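Local atomic coordinates of mannose recognizing lectin (Marasmius oreades, PDB entry 4TKC), a protein that binds mannose, probably recognising carbohydrates through pockets of the bulb-type lectin kind. Residues K56-C69 / Y72-G86. Numbering follows the deposited sequence.
Sequences KNASFVKMQTDGNC and YDPNGTAVWHTATNG. With BMA (beta-D-mannopyranose), chain B.
Tyr72 lays its CB over one face of the Phe60 ring, 4.0 Å from that ring's centroid, while the two rings, their planes 32° apart, meet obliquely through Phe60 CE2 and Tyr72 CD2. At the Phe60 edge, in plane, sits Ser59 OG; at the Tyr72 edge, also in plane, lies the amide end of Gln64. The Trp80 ring takes Val61 CG1 at its edge, with Cys69 O over one face, and has Cys69 SG obliquely beside its six-membered part; Trp51 meets it from strand 48-53. His81 turns one ring face to mannose O6, which lies 3.2 Å above the plane and over its centre. In the backbone of the Phe60-Tyr72 pair, Tyr72 O accepts from both Ser59 N (2.7 Å) and Phe60 N, marking a classic beta bulge, and Tyr72 N returns a nearly straight bond to Phe60 O. Farther along, Thr84 OG1 donates to Gly67 O (2.6 Å), and Thr82 OG1 receives Cys69 N. Asn68, its CG turned away from the backbone N (chi1 -150°), reaches mannose O2 with ND2 (3.1 Å), and its OD1 takes a weak bond from Ala83 N. Mannose O2 donates to Asp66 OD2 (2.6 Å); Asp66 OD1 accepts from Asn68 N in an Asx turn, linking the two residues that grip O2. Tyr72 OH shares a 2.6 Å hydrogen bond with mannose O4. Gln64, Asp66, Asn68, Val70 and Tyr72 thus form the Gln-x-Asp-x-Asn-x-Val-x-Tyr mannose site characteristic of bulb-type lectins.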
ATOM      1  N   LYS A  56     -11.397  -7.959  14.432  1.00 18.16           N
ATOM      2  CA  LYS A  56      -9.986  -7.964  14.856  1.00 19.09           C
ATOM      3  C   LYS A  56      -9.191  -6.655  14.718  1.00 15.92           C
ATOM      4  O   LYS A  56      -7.987  -6.656  14.966  1.00 18.54           O
ATOM      5  CB  LYS A  56      -9.259  -9.134  14.160  1.00 17.85           C
ATOM      6  CG  LYS A  56      -9.978 -10.461  14.397  1.00 16.21           C
ATOM      7  CD  LYS A  56      -9.161 -11.674  13.979  1.00 20.04           C
ATOM      8  CE  LYS A  56      -7.980 -11.942  14.900  1.00 26.46           C
ATOM      9  NZ  LYS A  56      -7.251 -13.205  14.575  1.00 38.96           N
ATOM     10  N   ASN A  57      -9.879  -5.547  14.453  1.00 15.69           N
ATOM     11  CA  ASN A  57      -9.196  -4.228  14.404  1.00 15.84           C
ATOM     12  C   ASN A  57      -8.063  -4.225  13.378  1.00 16.58           C
ATOM     13  O   ASN A  57      -6.979  -3.647  13.623  1.00 17.18           O
ATOM     14  CB  ASN A  57      -8.683  -3.808  15.777  1.00 16.00           C
ATOM     15  CG  ASN A  57      -8.477  -2.322  15.871  1.00 20.09           C
ATOM     16  OD1 ASN A  57      -9.283  -1.529  15.368  1.00 19.57           O
ATOM     17  ND2 ASN A  57      -7.360  -1.936  16.466  1.00 20.21           N
ATOM     18  N   ALA A  58      -8.300  -4.819  12.209  1.00 17.19           N
ATOM     19  CA  ALA A  58      -7.333  -4.767  11.126  1.00 16.53           C
ATOM     20  C   ALA A  58      -7.051  -3.326  10.703  1.00 14.52           C
ATOM     21  O   ALA A  58      -7.984  -2.512  10.566  1.00 17.19           O
ATOM     22  CB  ALA A  58      -7.810  -5.553   9.938  1.00 17.73           C
ATOM     23  N   SER A  59      -5.750  -3.017  10.558  1.00 14.86           N
ATOM     24  CA  SER A  59      -5.304  -1.758   9.993  1.00 15.65           C
ATOM     25  C   SER A  59      -4.976  -1.874   8.498  1.00 14.51           C
ATOM     26  O   SER A  59      -5.193  -0.938   7.717  1.00 16.13           O
ATOM     27  CB  SER A  59      -4.077  -1.306  10.765  1.00 16.59           C
ATOM     28  OG  SER A  59      -3.544  -0.089  10.302  1.00 17.00           O
ATOM     29  N   PHE A  60      -4.377  -2.985   8.099  1.00 14.14           N
ATOM     30  CA  PHE A  60      -3.986  -3.121   6.705  1.00 13.89           C
ATOM     31  C   PHE A  60      -3.805  -4.614   6.351  1.00 13.52           C
ATOM     32  O   PHE A  60      -3.555  -5.424   7.235  1.00 13.80           O
ATOM     33  CB  PHE A  60      -2.722  -2.251   6.376  1.00 13.78           C
ATOM     34  CG  PHE A  60      -1.483  -2.680   7.096  1.00 14.42           C
ATOM     35  CD1 PHE A  60      -1.139  -2.077   8.298  1.00 15.15           C
ATOM     36  CD2 PHE A  60      -0.568  -3.545   6.506  1.00 15.02           C
ATOM     37  CE1 PHE A  60       0.018  -2.428   8.956  1.00 15.33           C
ATOM     38  CE2 PHE A  60       0.602  -3.894   7.176  1.00 16.29           C
ATOM     39  CZ  PHE A  60       0.882  -3.336   8.406  1.00 14.35           C
ATOM     40  N   VAL A  61      -3.801  -4.875   5.044  1.00 13.63           N
ATOM     41  CA  VAL A  61      -3.444  -6.163   4.460  1.00 13.54           C
ATOM     42  C   VAL A  61      -2.221  -5.987   3.552  1.00 13.24           C
ATOM     43  O   VAL A  61      -2.179  -5.042   2.768  1.00 15.31           O
ATOM     44  CB  VAL A  61      -4.635  -6.690   3.623  1.00 15.84           C
ATOM     45  CG1 VAL A  61      -4.255  -7.865   2.728  1.00 17.00           C
ATOM     46  CG2 VAL A  61      -5.773  -7.122   4.537  1.00 15.91           C
ATOM     47  N   LYS A  62      -1.241  -6.880   3.683  1.00 13.74           N
ATOM     48  CA  LYS A  62      -0.032  -6.800   2.898  1.00 13.23           C
ATOM     49  C   LYS A  62       0.208  -8.162   2.244  1.00 13.65           C
ATOM     50  O   LYS A  62       0.314  -9.186   2.947  1.00 15.38           O
ATOM     51  CB  LYS A  62       1.155  -6.399   3.806  1.00 15.27           C
ATOM     52  CG  LYS A  62       2.479  -6.226   3.052  1.00 16.62           C
ATOM     53  CD  LYS A  62       3.474  -5.473   3.923  1.00 15.18           C
ATOM     54  CE  LYS A  62       4.690  -4.987   3.156  1.00 16.20           C
ATOM     55  NZ  LYS A  62       5.764  -4.376   4.003  1.00 19.18           N
ATOM     56  N   MET A  63       0.430  -8.104   0.930  1.00 13.74           N
ATOM     57  CA  MET A  63       0.887  -9.262   0.154  1.00 14.54           C
ATOM     58  C   MET A  63       2.418  -9.226   0.222  1.00 14.77           C
ATOM     59  O   MET A  63       3.053  -8.311  -0.362  1.00 15.52           O
ATOM     60  CB  MET A  63       0.368  -9.192  -1.300  1.00 13.14           C
ATOM     61  CG  MET A  63       0.882 -10.258  -2.246  1.00 15.33           C
ATOM     62  SD  MET A  63       0.147 -11.874  -2.013  1.00 16.21           S
ATOM     63  CE  MET A  63       1.316 -12.663  -0.940  1.00 18.62           C
ATOM     64  N   GLN A  64       3.004 -10.068   1.043  1.00 13.65           N
ATOM     65  CA  GLN A  64       4.421  -9.917   1.377  1.00 15.30           C
ATOM     66  C   GLN A  64       5.359 -10.615   0.407  1.00 15.83           C
ATOM     67  O   GLN A  64       5.008 -11.642  -0.227  1.00 16.08           O
ATOM     68  CB  GLN A  64       4.659 -10.490   2.773  1.00 17.32           C
ATOM     69  CG  GLN A  64       3.829  -9.805   3.838  1.00 17.06           C
ATOM     70  CD  GLN A  64       4.074 -10.315   5.233  1.00 14.67           C
ATOM     71  OE1 GLN A  64       4.534 -11.447   5.458  1.00 19.85           O
ATOM     72  NE2 GLN A  64       3.697  -9.493   6.197  1.00 14.46           N
ATOM     73  N   THR A  65       6.616 -10.160   0.440  1.00 15.39           N
ATOM     74  CA  THR A  65       7.634 -10.789  -0.378  1.00 17.58           C
ATOM     75  C   THR A  65       7.987 -12.224   0.084  1.00 17.48           C
ATOM     76  O   THR A  65       8.619 -12.959  -0.680  1.00 21.77           O
ATOM     77  CB  THR A  65       8.915  -9.981  -0.375  1.00 18.16           C
ATOM     78  OG1 THR A  65       9.298  -9.767   0.977  1.00 19.90           O
ATOM     79  CG2 THR A  65       8.728  -8.608  -1.055  1.00 19.19           C
ATOM     80  N   ASP A  66       7.540 -12.650   1.276  1.00 15.37           N
ATOM     81  CA  ASP A  66       7.674 -14.075   1.647  1.00 15.37           C
ATOM     82  C   ASP A  66       6.572 -14.994   1.100  1.00 16.77           C
ATOM     83  O   ASP A  66       6.638 -16.197   1.345  1.00 20.55           O
ATOM     84  CB  ASP A  66       7.892 -14.254   3.163  1.00 15.23           C
ATOM     85  CG  ASP A  66       6.673 -13.927   3.999  1.00 15.33           C
ATOM     86  OD1 ASP A  66       5.626 -13.555   3.401  1.00 15.65           O
ATOM     87  OD2 ASP A  66       6.766 -14.064   5.259  1.00 20.81           O
ATOM     88  N   GLY A  67       5.637 -14.416   0.329  1.00 16.28           N
ATOM     89  CA  GLY A  67       4.520 -15.204  -0.231  1.00 16.60           C
ATOM     90  C   GLY A  67       3.307 -15.187   0.655  1.00 15.75           C
ATOM     91  O   GLY A  67       2.274 -15.737   0.271  1.00 17.34           O
ATOM     92  N   ASN A  68       3.457 -14.810   1.909  1.00 14.26           N
ATOM     93  CA  ASN A  68       2.339 -14.763   2.849  1.00 14.43           C
ATOM     94  C   ASN A  68       1.517 -13.511   2.637  1.00 14.53           C
ATOM     95  O   ASN A  68       2.097 -12.442   2.479  1.00 16.59           O
ATOM     96  CB  ASN A  68       2.793 -14.882   4.315  1.00 13.99           C
ATOM     97  CG  ASN A  68       1.758 -15.535   5.235  1.00 17.53           C
ATOM     98  OD1 ASN A  68       0.680 -16.001   4.814  1.00 18.36           O
ATOM     99  ND2 ASN A  68       2.100 -15.572   6.536  1.00 20.51           N
ATOM    100  N   CYS A  69       0.190 -13.636   2.628  1.00 13.97           N
ATOM    101  CA  CYS A  69      -0.718 -12.505   2.604  1.00 14.64           C
ATOM    102  C   CYS A  69      -1.331 -12.303   3.981  1.00 15.28           C
ATOM    103  O   CYS A  69      -1.947 -13.218   4.521  1.00 15.95           O
ATOM    104  CB  CYS A  69      -1.817 -12.678   1.546  1.00 17.27           C
ATOM    105  SG  CYS A  69      -2.858 -11.219   1.383  1.00 18.34           S
ATOM    106  N   TYR A  72      -2.821  -7.091   9.383  1.00 14.14           N
ATOM    107  CA  TYR A  72      -2.181  -6.618  10.628  1.00 15.14           C
ATOM    108  C   TYR A  72      -3.049  -5.608  11.347  1.00 14.66           C
ATOM    109  O   TYR A  72      -3.708  -4.792  10.710  1.00 15.82           O
ATOM    110  CB  TYR A  72      -0.802  -6.000  10.345  1.00 14.25           C
ATOM    111  CG  TYR A  72       0.272  -6.957   9.900  1.00 15.62           C
ATOM    112  CD1 TYR A  72       1.002  -7.677  10.817  1.00 15.10           C
ATOM    113  CD2 TYR A  72       0.587  -7.129   8.543  1.00 16.51           C
ATOM    114  CE1 TYR A  72       1.975  -8.577  10.423  1.00 15.66           C
ATOM    115  CE2 TYR A  72       1.570  -8.014   8.141  1.00 14.93           C
ATOM    116  CZ  TYR A  72       2.287  -8.720   9.077  1.00 14.89           C
ATOM    117  OH  TYR A  72       3.211  -9.641   8.703  1.00 16.15           O
ATOM    118  N   ASP A  73      -3.000  -5.614  12.673  1.00 13.86           N
ATOM    119  CA  ASP A  73      -3.634  -4.536  13.452  1.00 14.83           C
ATOM    120  C   ASP A  73      -2.661  -3.295  13.461  1.00 13.42           C
ATOM    121  O   ASP A  73      -1.556  -3.346  12.872  1.00 15.47           O
ATOM    122  CB  ASP A  73      -4.021  -5.018  14.865  1.00 14.70           C
ATOM    123  CG  ASP A  73      -2.893  -4.837  15.894  1.00 16.04           C
ATOM    124  OD1 ASP A  73      -1.716  -4.950  15.502  1.00 15.51           O
ATOM    125  OD2 ASP A  73      -3.235  -4.692  17.074  1.00 17.18           O
ATOM    126  N   PRO A  74      -3.069  -2.172  14.088  1.00 16.16           N
ATOM    127  CA  PRO A  74      -2.182  -0.972  14.046  1.00 17.13           C
ATOM    128  C   PRO A  74      -0.885  -1.183  14.789  1.00 17.70           C
ATOM    129  O   PRO A  74      -0.007  -0.312  14.680  1.00 22.28           O
ATOM    130  CB  PRO A  74      -3.013   0.114  14.726  1.00 17.46           C
ATOM    131  CG  PRO A  74      -4.432  -0.365  14.659  1.00 15.05           C
ATOM    132  CD  PRO A  74      -4.360  -1.858  14.724  1.00 15.26           C
ATOM    133  N   ASN A  75      -0.745  -2.215  15.590  1.00 17.98           N
ATOM    134  CA  ASN A  75       0.425  -2.486  16.395  1.00 21.89           C
ATOM    135  C   ASN A  75       1.373  -3.470  15.708  1.00 21.68           C
ATOM    136  O   ASN A  75       2.354  -3.877  16.300  1.00 25.55           O
ATOM    137  CB  ASN A  75       0.012  -3.030  17.779  1.00 19.37           C
ATOM    138  CG  ASN A  75      -0.814  -2.042  18.570  1.00 21.51           C
ATOM    139  OD1 ASN A  75      -0.269  -1.076  19.121  1.00 28.77           O
ATOM    140  ND2 ASN A  75      -2.138  -2.285  18.644  1.00 20.92           N
ATOM    141  N   GLY A  76       1.007  -3.914  14.500  1.00 19.00           N
ATOM    142  CA  GLY A  76       1.814  -4.857  13.737  1.00 19.39           C
ATOM    143  C   GLY A  76       1.594  -6.321  14.104  1.00 16.22           C
ATOM    144  O   GLY A  76       2.394  -7.179  13.730  1.00 20.97           O
ATOM    145  N   THR A  77       0.553  -6.593  14.892  1.00 17.54           N
ATOM    146  CA  THR A  77       0.146  -7.982  15.203  1.00 16.59           C
ATOM    147  C   THR A  77      -0.679  -8.558  14.059  1.00 14.29           C
ATOM    148  O   THR A  77      -1.573  -7.896  13.571  1.00 16.61           O
ATOM    149  CB  THR A  77      -0.664  -8.041  16.523  1.00 16.91           C
ATOM    150  OG1 THR A  77       0.099  -7.423  17.568  1.00 18.31           O
ATOM    151  CG2 THR A  77      -1.012  -9.471  16.918  1.00 17.26           C
ATOM    152  N   ALA A  78      -0.320  -9.764  13.619  1.00 14.00           N
ATOM    153  CA  ALA A  78      -1.083 -10.449  12.556  1.00 15.83           C
ATOM    154  C   ALA A  78      -2.484 -10.871  13.016  1.00 14.59           C
ATOM    155  O   ALA A  78      -2.616 -11.406  14.105  1.00 18.32           O
ATOM    156  CB  ALA A  78      -0.296 -11.634  12.026  1.00 16.53           C
ATOM    157  N   VAL A  79      -3.499 -10.420  12.285  1.00 15.37           N
ATOM    158  CA  VAL A  79      -4.870 -10.822  12.592  1.00 15.62           C
ATOM    159  C   VAL A  79      -5.465 -11.776  11.556  1.00 15.36           C
ATOM    160  O   VAL A  79      -6.564 -12.299  11.748  1.00 18.83           O
ATOM    161  CB  VAL A  79      -5.829  -9.624  12.773  1.00 16.20           C
ATOM    162  CG1 VAL A  79      -5.339  -8.695  13.889  1.00 17.99           C
ATOM    163  CG2 VAL A  79      -5.997  -8.859  11.462  1.00 20.13           C
ATOM    164  N   TRP A  80      -4.752 -12.014  10.464  1.00 15.75           N
ATOM    165  CA  TRP A  80      -5.223 -12.934   9.384  1.00 14.86           C
ATOM    166  C   TRP A  80      -4.025 -13.300   8.531  1.00 14.54           C
ATOM    167  O   TRP A  80      -3.150 -12.452   8.321  1.00 15.77           O
ATOM    168  CB  TRP A  80      -6.217 -12.229   8.476  1.00 16.92           C
ATOM    169  CG  TRP A  80      -6.529 -13.017   7.203  1.00 17.71           C
ATOM    170  CD1 TRP A  80      -7.072 -14.279   7.107  1.00 20.10           C
ATOM    171  CD2 TRP A  80      -6.359 -12.540   5.867  1.00 15.56           C
ATOM    172  NE1 TRP A  80      -7.175 -14.631   5.774  1.00 19.34           N
ATOM    173  CE2 TRP A  80      -6.792 -13.571   4.993  1.00 17.93           C
ATOM    174  CE3 TRP A  80      -5.902 -11.306   5.322  1.00 19.35           C
ATOM    175  CZ2 TRP A  80      -6.759 -13.441   3.614  1.00 16.62           C
ATOM    176  CZ3 TRP A  80      -5.919 -11.154   3.947  1.00 17.81           C
ATOM    177  CH2 TRP A  80      -6.366 -12.232   3.100  1.00 19.36           C
ATOM    178  N   HIS A  81      -3.870 -14.537   8.105  1.00 15.91           N
ATOM    179  CA  HIS A  81      -2.855 -14.845   7.123  1.00 16.15           C
ATOM    180  C   HIS A  81      -3.254 -16.052   6.296  1.00 16.29           C
ATOM    181  O   HIS A  81      -3.979 -16.935   6.755  1.00 18.60           O
ATOM    182  CB  HIS A  81      -1.470 -14.997   7.776  1.00 24.48           C
ATOM    183  CG  HIS A  81      -1.407 -16.059   8.812  1.00 24.33           C
ATOM    184  ND1 HIS A  81      -0.810 -17.285   8.585  1.00 50.59           N
ATOM    185  CD2 HIS A  81      -1.868 -16.091  10.082  1.00 25.08           C
ATOM    186  CE1 HIS A  81      -0.904 -18.026   9.676  1.00 30.71           C
ATOM    187  NE2 HIS A  81      -1.577 -17.339  10.586  1.00 52.99           N
ATOM    188  N   THR A  82      -2.896 -15.998   5.024  1.00 15.41           N
ATOM    189  CA  THR A  82      -3.145 -17.084   4.067  1.00 15.89           C
ATOM    190  C   THR A  82      -2.182 -18.267   4.209  1.00 16.32           C
ATOM    191  O   THR A  82      -2.476 -19.368   3.721  1.00 19.15           O
ATOM    192  CB  THR A  82      -3.100 -16.568   2.631  1.00 14.47           C
ATOM    193  OG1 THR A  82      -1.803 -15.960   2.416  1.00 15.17           O
ATOM    194  CG2 THR A  82      -4.160 -15.481   2.435  1.00 16.17           C
ATOM    195  N   ALA A  83      -1.105 -18.104   4.967  1.00 18.22           N
ATOM    196  CA  ALA A  83      -0.125 -19.178   5.177  1.00 16.39           C
ATOM    197  C   ALA A  83       0.382 -19.789   3.869  1.00 18.31           C
ATOM    198  O   ALA A  83       0.589 -20.990   3.749  1.00 20.66           O
ATOM    199  CB  ALA A  83      -0.641 -20.235   6.149  1.00 20.42           C
ATOM    200  N   THR A  84       0.681 -18.902   2.933  1.00 15.81           N
ATOM    201  CA  THR A  84       1.093 -19.242   1.608  1.00 15.47           C
ATOM    202  C   THR A  84       2.594 -19.059   1.337  1.00 16.39           C
ATOM    203  O   THR A  84       3.027 -19.199   0.175  1.00 17.95           O
ATOM    204  CB  THR A  84       0.269 -18.456   0.580  1.00 15.72           C
ATOM    205  OG1 THR A  84       0.114 -17.099   0.976  1.00 17.91           O
ATOM    206  CG2 THR A  84      -1.096 -19.048   0.487  1.00 14.87           C
ATOM    207  N   ASN A  85       3.364 -18.831   2.415  1.00 17.00           N
ATOM    208  CA  ASN A  85       4.812 -18.593   2.381  1.00 17.66           C
ATOM    209  C   ASN A  85       5.459 -19.608   1.456  1.00 15.74           C
ATOM    210  O   ASN A  85       5.219 -20.802   1.598  1.00 17.63           O
ATOM    211  CB  ASN A  85       5.488 -18.830   3.754  1.00 22.67           C
ATOM    212  CG  ASN A  85       4.959 -17.963   4.857  1.00 22.82           C
ATOM    213  OD1 ASN A  85       5.709 -17.136   5.447  1.00 28.02           O
ATOM    214  ND2 ASN A  85       3.710 -18.152   5.196  1.00 20.33           N
ATOM    215  N   GLY A  86       6.266 -19.139   0.531  1.00 17.47           N
ATOM    216  CA  GLY A  86       7.028 -19.995  -0.334  1.00 18.00           C
ATOM    217  C   GLY A  86       7.965 -19.186  -1.212  1.00 17.85           C
ATOM    218  O   GLY A  86       8.050 -17.945  -1.114  1.00 19.49           O
TER
HETATM  219  C1  BMA B 201       5.098 -15.303   9.141  1.00 28.12           C
HETATM  220  C2  BMA B 201       5.502 -14.146   8.233  1.00 23.92           C
HETATM  221  C3  BMA B 201       5.224 -12.865   9.000  1.00 26.76           C
HETATM  222  C4  BMA B 201       3.768 -12.814   9.491  1.00 30.71           C
HETATM  223  C5  BMA B 201       3.394 -14.069  10.287  1.00 31.78           C
HETATM  224  C6  BMA B 201       1.938 -14.001  10.748  1.00 32.79           C
HETATM  225  O1  BMA B 201       5.406 -16.492   8.406  1.00 29.53           O
HETATM  226  O2  BMA B 201       4.806 -14.212   6.982  1.00 25.95           O
HETATM  227  O3  BMA B 201       5.549 -11.764   8.147  1.00 26.37           O
HETATM  228  O4  BMA B 201       3.556 -11.670  10.322  1.00 31.00           O
HETATM  229  O5  BMA B 201       3.696 -15.199   9.457  1.00 40.78           O
HETATM  230  O6  BMA B 201       1.216 -15.233  10.581  1.00 44.55           O
HETATM  231  O   HOH W   1      -4.830 -12.470  15.757  1.00 24.87           O
HETATM  232  O   HOH W   2      -5.523  -3.535  17.881  1.00 21.27           O